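Local coordinates for E3 SUMO-protein ligase SIZ2 (Saccharomyces cerevisiae, PDB 6U75) that acts as a SUMO E3 ligase in protein sumoylation and may mediate attachment of SUMO to septins, at residues G57-I60 and Y64-V67; K92-K95 and G99-N102; M32-S37 and L80-T85. All coordinates share one frame; numbering follows the deposited sequence.

All three contacts belong to the PINIT domain, away from the zinc site of the SP-RING. Interaction 3 is fully buried and apolar: two phenylalanines from strands 28-34 and 79-82 meet across the strand that separates them. Interactions 1 and 2 are partly buried, polar contacts at or within loops, each joining segments only four residues apart at their nearest ends. Interaction 1 ties the end region of strand 50-58 to the following loop by a serine-glutamate bond, whereas interaction 2 folds the loop between strands 85-86 and 104-105 upon itself through a threonine and a lysine. Their centres lie about 17 Å apart, and interaction 3 is centred about 22 Å from each.

Interaction 1. Residues G57-I60 and Y64-V67; sequences GFSI and YETV
In the PINIT domain, S59, in the end region of strand 50-58, reaches E65 in the loop that leads on toward strand 79-82. The chain doubles back here without forming a ladder: the nearest alpha carbons, I60 CA and E65 CA, are still 7.5 Å apart, and the glutamate side chain must bridge the gap. It is long enough to do so. E65 CG sits between the backbone N and the carbonyl carbon (chi1 67°), the chain beyond it is extended, and the carboxylate arrives with OE1 foremost.

S59 OG donates a hydrogen bond to E65 OE1 at 3.0 Å. The hydroxyl meets the syn side of that oxygen, 25° out of the carboxylate plane. Holding OG anti to the backbone N (chi1 175°) brings the short serine side chain to its acceptor. The same carboxylate oxygen, E65 OE1, lies over the serine backbone as well, 3.5 Å from S59 CA.

The other carboxylate oxygen, E65 OE2, is hydrogen-bonded to S131 OG on strand 130-139, the sheet neighbour of strand 50-58. Two serines thus hold the two oxygens of one glutamate, which limits how far the group can turn. Serine suits position 59, being small enough for a buried site while still offering a hydroxyl. E70 places a second carboxylate close to OE2, which would tend to raise the proton affinity of the pair, while K20, weakly bonded to S59 OG, may offset part of that negative charge.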
loop_
_atom_site.group_PDB
_atom_site.type_symbol
_atom_site.label_atom_id
_atom_site.label_comp_id
_atom_site.label_asym_id
_atom_site.label_seq_id
_atom_site.Cartn_x
_atom_site.Cartn_y
_atom_site.Cartn_z
ATOM N N GLY A 57 -12.932 -7.527 -5.435
ATOM C CA GLY A 57 -13.258 -6.158 -5.779
ATOM C C GLY A 57 -14.751 -5.976 -5.962
ATOM O O GLY A 57 -15.494 -6.935 -6.168
ATOM N N PHE A 58 -15.181 -4.721 -5.874
ATOM C CA PHE A 58 -16.575 -4.398 -6.146
ATOM C C PHE A 58 -16.888 -4.667 -7.612
ATOM O O PHE A 58 -16.161 -4.222 -8.506
ATOM C CB PHE A 58 -16.868 -2.936 -5.803
ATOM C CG PHE A 58 -17.018 -2.670 -4.330
ATOM C CD1 PHE A 58 -17.784 -3.505 -3.529
ATOM C CD2 PHE A 58 -16.395 -1.580 -3.746
ATOM C CE1 PHE A 58 -17.922 -3.258 -2.177
ATOM C CE2 PHE A 58 -16.530 -1.329 -2.395
ATOM C CZ PHE A 58 -17.294 -2.169 -1.609
ATOM N N SER A 59 -17.971 -5.399 -7.856
ATOM C CA SER A 59 -18.391 -5.772 -9.206
ATOM C C SER A 59 -19.494 -4.810 -9.631
ATOM O O SER A 59 -20.676 -5.033 -9.366
ATOM C CB SER A 59 -18.858 -7.222 -9.245
ATOM O OG SER A 59 -19.381 -7.554 -10.520
ATOM N N ILE A 60 -19.100 -3.729 -10.295
ATOM C CA ILE A 60 -20.055 -2.734 -10.776
ATOM C C ILE A 60 -20.876 -3.376 -11.888
ATOM O O ILE A 60 -20.309 -3.794 -12.908
ATOM C CB ILE A 60 -19.343 -1.461 -11.261
ATOM C CG1 ILE A 60 -18.475 -0.886 -10.138
ATOM C CG2 ILE A 60 -20.365 -0.430 -11.736
ATOM C CD1 ILE A 60 -17.752 0.391 -10.503
ATOM N N TYR A 64 -19.165 -3.145 -18.648
ATOM C CA TYR A 64 -18.025 -4.038 -18.798
ATOM C C TYR A 64 -16.956 -3.706 -17.763
ATOM O O TYR A 64 -16.712 -2.537 -17.452
ATOM C CB TYR A 64 -17.454 -3.920 -20.211
ATOM C CG TYR A 64 -16.255 -4.799 -20.478
ATOM C CD1 TYR A 64 -16.412 -6.125 -20.859
ATOM C CD2 TYR A 64 -14.967 -4.301 -20.363
ATOM C CE1 TYR A 64 -15.320 -6.930 -21.106
ATOM C CE2 TYR A 64 -13.868 -5.099 -20.609
ATOM C CZ TYR A 64 -14.050 -6.412 -20.980
ATOM O OH TYR A 64 -12.954 -7.208 -21.225
ATOM N N GLU A 65 -16.320 -4.746 -17.226
ATOM C CA GLU A 65 -15.265 -4.581 -16.237
ATOM C C GLU A 65 -14.122 -5.531 -16.558
ATOM O O GLU A 65 -14.333 -6.627 -17.084
ATOM C CB GLU A 65 -15.773 -4.839 -14.809
ATOM C CG GLU A 65 -16.167 -6.284 -14.527
ATOM C CD GLU A 65 -16.467 -6.530 -13.058
ATOM O OE1 GLU A 65 -17.605 -6.254 -12.627
ATOM O OE2 GLU A 65 -15.557 -6.989 -12.335
ATOM N N THR A 66 -12.909 -5.102 -16.225
ATOM C CA THR A 66 -11.717 -5.903 -16.453
ATOM C C THR A 66 -11.392 -6.747 -15.222
ATOM O O THR A 66 -11.970 -6.583 -14.146
ATOM C CB THR A 66 -10.536 -5.004 -16.821
ATOM O OG1 THR A 66 -10.590 -3.799 -16.049
ATOM C CG2 THR A 66 -10.568 -4.659 -18.302
ATOM N N VAL A 67 -10.438 -7.666 -15.397
ATOM C CA VAL A 67 -10.170 -8.666 -14.368
ATOM C C VAL A 67 -9.491 -8.052 -13.151
ATOM O O VAL A 67 -9.666 -8.539 -12.027
ATOM C CB VAL A 67 -9.327 -9.817 -14.952
ATOM C CG1 VAL A 67 -10.143 -10.615 -15.956
ATOM C CG2 VAL A 67 -8.051 -9.284 -15.599
#

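Interaction 2. Residues K92-K95 and G99-N102; sequences KGLK and GTGN
K92 NZ gathers groups from two loops: T100 OG1, by a weak hydrogen bond at 3.5 Å, and the backbone oxygen of Q97 in its own loop, and D73, by a salt bridge, from the loop before strand 79-82. Its own loop joins strands 85-86 and 104-105 of the PINIT domain and folds back on itself, so that 92-95 lies beside 99-102. Lysine suits this place because its long chain, bent at chi2 (-56°), can bring a charged amino group back from a CB that points away, to meet D73 and the oxygens of Q97 and T100. The D73 carboxylate also accepts a bond from G99 N, so one acid serves both sides of the fold-back.

The shorter cross-link runs the other way. T100 OG1 donates to G93 O at 2.6 Å, with a C=O...donor angle of 141° and the donor tilted 32° from the carbonyl plane. The threonine puts OG1 between its backbone N and carbonyl carbon (chi1 68°), which leaves CG2 beside the backbone N. That methyl lies near the leucine, T100 CG2 to L94 CD2 being 4.2 Å, and the two side chains cross obliquely. If a valine stood here, G93 O would probably lose its side-chain donor and K92 its weak third acceptor, leaving the two segments less firmly joined.

Glycine at 101 lets the lysine chain pass close to the backbone. Outside the loop, L94 touches T223 and N102 packs on P222, both in the SP-RING part. Within it, the aliphatic part of the lysine runs alongside the glycine, with K92 CD 4.1 Å from G101 CA.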
loop_
_atom_site.group_PDB
_atom_site.type_symbol
_atom_site.label_atom_id
_atom_site.label_comp_id
_atom_site.label_asym_id
_atom_site.label_seq_id
_atom_site.Cartn_x
_atom_site.Cartn_y
_atom_site.Cartn_z
ATOM N N LYS A 92 -9.305 -7.106 4.489
ATOM C CA LYS A 92 -9.974 -5.815 4.312
ATOM C C LYS A 92 -9.658 -4.937 5.519
ATOM O O LYS A 92 -10.360 -4.976 6.533
ATOM C CB LYS A 92 -11.479 -5.997 4.120
ATOM C CG LYS A 92 -12.044 -5.206 2.947
ATOM C CD LYS A 92 -11.738 -3.717 3.064
ATOM C CE LYS A 92 -12.378 -2.933 1.934
ATOM N NZ LYS A 92 -11.794 -1.570 1.794
ATOM N N GLY A 93 -8.590 -4.146 5.403
ATOM C CA GLY A 93 -8.258 -3.185 6.428
ATOM C C GLY A 93 -8.999 -1.873 6.247
ATOM O O GLY A 93 -9.469 -1.546 5.158
ATOM N N LEU A 94 -9.098 -1.119 7.338
ATOM C CA LEU A 94 -9.827 0.146 7.356
ATOM C C LEU A 94 -11.254 -0.059 6.838
ATOM O O LEU A 94 -11.613 0.306 5.718
ATOM C CB LEU A 94 -9.081 1.208 6.542
ATOM C CG LEU A 94 -9.094 2.624 7.124
ATOM C CD1 LEU A 94 -8.194 2.705 8.348
ATOM C CD2 LEU A 94 -8.671 3.647 6.082
ATOM N N LYS A 95 -12.063 -0.672 7.706
ATOM C CA LYS A 95 -13.432 -1.019 7.335
ATOM C C LYS A 95 -14.221 0.203 6.883
ATOM O O LYS A 95 -15.168 0.075 6.099
ATOM C CB LYS A 95 -14.140 -1.689 8.514
ATOM C CG LYS A 95 -13.395 -2.874 9.112
ATOM C CD LYS A 95 -13.500 -2.870 10.629
ATOM C CE LYS A 95 -12.619 -3.935 11.255
ATOM N NZ LYS A 95 -12.557 -3.798 12.738
ATOM N N GLY A 99 -11.591 0.333 -0.908
ATOM C CA GLY A 99 -10.363 0.233 -1.667
ATOM C C GLY A 99 -9.109 0.107 -0.835
ATOM O O GLY A 99 -8.008 0.120 -1.401
ATOM N N THR A 100 -9.235 -0.013 0.487
ATOM C CA THR A 100 -8.093 -0.120 1.388
ATOM C C THR A 100 -7.865 -1.553 1.857
ATOM O O THR A 100 -7.356 -1.770 2.963
ATOM C CB THR A 100 -8.282 0.801 2.594
ATOM O OG1 THR A 100 -9.356 0.314 3.409
ATOM C CG2 THR A 100 -8.599 2.216 2.139
ATOM N N GLY A 101 -8.240 -2.534 1.044
ATOM C CA GLY A 101 -8.048 -3.923 1.383
ATOM C C GLY A 101 -6.763 -4.473 0.795
ATOM O O GLY A 101 -6.206 -3.924 -0.153
ATOM N N ASN A 102 -6.296 -5.568 1.379
ATOM C CA ASN A 102 -5.128 -6.286 0.904
ATOM C C ASN A 102 -5.530 -7.637 0.333
ATOM O O ASN A 102 -6.599 -8.168 0.654
ATOM C CB ASN A 102 -4.114 -6.500 2.036
ATOM C CG ASN A 102 -3.310 -5.256 2.343
ATOM O OD1 ASN A 102 -3.271 -4.315 1.550
ATOM N ND2 ASN A 102 -2.650 -5.251 3.494
#

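Interaction 3. Residues M32-S37 and L80-T85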
loop_
_atom_site.group_PDB
_atom_site.type_symbol
_atom_site.label_atom_id
_atom_site.label_comp_id
_atom_site.label_asym_id
_atom_site.label_seq_id
_atom_site.Cartn_x
_atom_site.Cartn_y
_atom_site.Cartn_z
ATOM N N MET A 32 -15.466 -22.393 -4.154
ATOM C CA MET A 32 -14.733 -22.322 -5.412
ATOM C C MET A 32 -13.779 -23.501 -5.495
ATOM O O MET A 32 -12.951 -23.693 -4.600
ATOM C CB MET A 32 -13.949 -21.011 -5.528
ATOM C CG MET A 32 -14.799 -19.757 -5.473
ATOM S SD MET A 32 -13.797 -18.256 -5.499
ATOM C CE MET A 32 -12.830 -18.510 -6.989
ATOM N N LYS A 33 -13.889 -24.280 -6.564
ATOM C CA LYS A 33 -12.923 -25.325 -6.871
ATOM C C LYS A 33 -12.016 -24.848 -7.995
ATOM O O LYS A 33 -12.490 -24.279 -8.985
ATOM C CB LYS A 33 -13.615 -26.625 -7.291
ATOM C CG LYS A 33 -14.944 -26.906 -6.605
ATOM C CD LYS A 33 -15.392 -28.354 -6.812
ATOM C CE LYS A 33 -15.621 -28.698 -8.283
ATOM N NZ LYS A 33 -16.776 -27.966 -8.874
ATOM N N PHE A 34 -10.713 -25.072 -7.844
ATOM C CA PHE A 34 -9.813 -24.839 -8.965
ATOM C C PHE A 34 -8.502 -25.573 -8.732
ATOM O O PHE A 34 -8.139 -25.902 -7.600
ATOM C CB PHE A 34 -9.563 -23.343 -9.197
ATOM C CG PHE A 34 -8.850 -22.656 -8.071
ATOM C CD1 PHE A 34 -7.466 -22.627 -8.024
ATOM C CD2 PHE A 34 -9.564 -22.020 -7.068
ATOM C CE1 PHE A 34 -6.807 -21.988 -6.992
ATOM C CE2 PHE A 34 -8.911 -21.379 -6.034
ATOM C CZ PHE A 34 -7.530 -21.363 -5.995
ATOM N N LYS A 35 -7.808 -25.835 -9.835
ATOM C CA LYS A 35 -6.502 -26.474 -9.830
ATOM C C LYS A 35 -5.446 -25.474 -10.273
ATOM O O LYS A 35 -5.733 -24.530 -11.015
ATOM C CB LYS A 35 -6.485 -27.694 -10.759
ATOM C CG LYS A 35 -7.559 -28.724 -10.444
ATOM C CD LYS A 35 -7.690 -29.773 -11.541
ATOM C CE LYS A 35 -6.662 -30.884 -11.396
ATOM N NZ LYS A 35 -6.912 -31.719 -10.188
ATOM N N VAL A 36 -4.220 -25.685 -9.806
ATOM C CA VAL A 36 -3.070 -24.880 -10.199
ATOM C C VAL A 36 -2.113 -25.807 -10.933
ATOM O O VAL A 36 -1.491 -26.683 -10.319
ATOM C CB VAL A 36 -2.392 -24.211 -8.998
ATOM C CG1 VAL A 36 -1.130 -23.482 -9.439
ATOM C CG2 VAL A 36 -3.359 -23.250 -8.320
ATOM N N SER A 37 -1.996 -25.615 -12.247
ATOM C CA SER A 37 -1.199 -26.488 -13.099
ATOM C C SER A 37 0.201 -26.704 -12.544
ATOM O O SER A 37 0.685 -25.915 -11.725
ATOM C CB SER A 37 -1.105 -25.906 -14.509
ATOM O OG SER A 37 -0.367 -24.696 -14.505
ATOM N N LEU A 80 -12.453 -16.627 5.145
ATOM C CA LEU A 80 -11.852 -17.334 4.024
ATOM C C LEU A 80 -11.171 -18.595 4.536
ATOM O O LEU A 80 -10.372 -18.535 5.477
ATOM C CB LEU A 80 -10.841 -16.449 3.296
ATOM C CG LEU A 80 -11.409 -15.206 2.611
ATOM C CD1 LEU A 80 -10.296 -14.220 2.309
ATOM C CD2 LEU A 80 -12.142 -15.591 1.338
ATOM N N VAL A 81 -11.486 -19.729 3.917
ATOM C CA VAL A 81 -10.919 -21.018 4.290
ATOM C C VAL A 81 -10.394 -21.662 3.016
ATOM O O VAL A 81 -11.179 -22.043 2.140
ATOM C CB VAL A 81 -11.944 -21.927 4.980
ATOM C CG1 VAL A 81 -11.297 -23.241 5.390
ATOM C CG2 VAL A 81 -12.548 -21.223 6.187
ATOM N N PHE A 82 -9.074 -21.782 2.909
ATOM C CA PHE A 82 -8.425 -22.364 1.740
ATOM C C PHE A 82 -7.862 -23.722 2.137
ATOM O O PHE A 82 -6.897 -23.801 2.904
ATOM C CB PHE A 82 -7.332 -21.438 1.208
ATOM C CG PHE A 82 -6.795 -21.843 -0.135
ATOM C CD1 PHE A 82 -7.585 -21.744 -1.269
ATOM C CD2 PHE A 82 -5.501 -22.315 -0.266
ATOM C CE1 PHE A 82 -7.096 -22.115 -2.505
ATOM C CE2 PHE A 82 -5.006 -22.686 -1.502
ATOM C CZ PHE A 82 -5.806 -22.585 -2.623
ATOM N N ASN A 83 -8.473 -24.788 1.621
ATOM C CA ASN A 83 -8.038 -26.155 1.908
ATOM C C ASN A 83 -8.108 -26.455 3.403
ATOM O O ASN A 83 -7.199 -27.054 3.980
ATOM C CB ASN A 83 -6.630 -26.405 1.365
ATOM C CG ASN A 83 -6.572 -26.354 -0.150
ATOM O OD1 ASN A 83 -7.480 -26.828 -0.834
ATOM N ND2 ASN A 83 -5.503 -25.775 -0.683
ATOM N N GLY A 84 -9.201 -26.033 4.040
ATOM C CA GLY A 84 -9.428 -26.295 5.445
ATOM C C GLY A 84 -8.776 -25.320 6.399
ATOM O O GLY A 84 -9.257 -25.167 7.529
ATOM N N THR A 85 -7.701 -24.653 5.989
ATOM C CA THR A 85 -6.994 -23.711 6.845
ATOM C C THR A 85 -7.587 -22.318 6.683
ATOM O O THR A 85 -7.682 -21.802 5.565
ATOM C CB THR A 85 -5.503 -23.692 6.503
ATOM O OG1 THR A 85 -4.930 -24.979 6.767
ATOM C CG2 THR A 85 -4.773 -22.635 7.320
#
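The strands that carry F34 and F82 run in the same direction but are not neighbours in their sheet: strand 117-123 lies between 28-34 and 79-82, antiparallel to both. F34 is joined to N117 by backbone hydrogen bonding, and N83 likewise to H118. Just past F82 the chain reverses in a type I' turn from F82 to T85, in which F82 N bonds T85 O at 3.0 Å and T85 N bonds F82 O at 3.3 Å. N83 and G84 occupy its two inner positions, both with positive phi, a conformation that asparagine and glycine accept readily.

With no backbone bond between the two segments, the contact rests on the two rings. F34 CZ comes to 3.6 Å from F82 CE1, and F34 CE2 lies 4.0 Å from that same F82 atom. The ring planes are near parallel, at 29°, but slid apart, with centroids 6.0 Å from one another, so the rings barely overlap. F34 CZ meets the edge of the F82 ring, close to its plane. F82 reaches across with CG anti to the backbone N (chi1 -169°).

Other groups help to fix the rings. V36 CG2 lies at the edge of the F34 ring, in its plane, and N83 CG sits 4.1 Å above one face of F82, offset toward the rim. F82 also packs on N117 and L119 of the intervening strand, while F34 touches A17 of strand 12-21 in the domain's other sheet. Phenylalanine suits both places: apolar, and long enough for the two together to bridge the strand between them. This is an aromatic contact between two strands of an antiparallel sheet that flank a common neighbour, beside the type I' beta hairpin 79-86 of the PINIT domain.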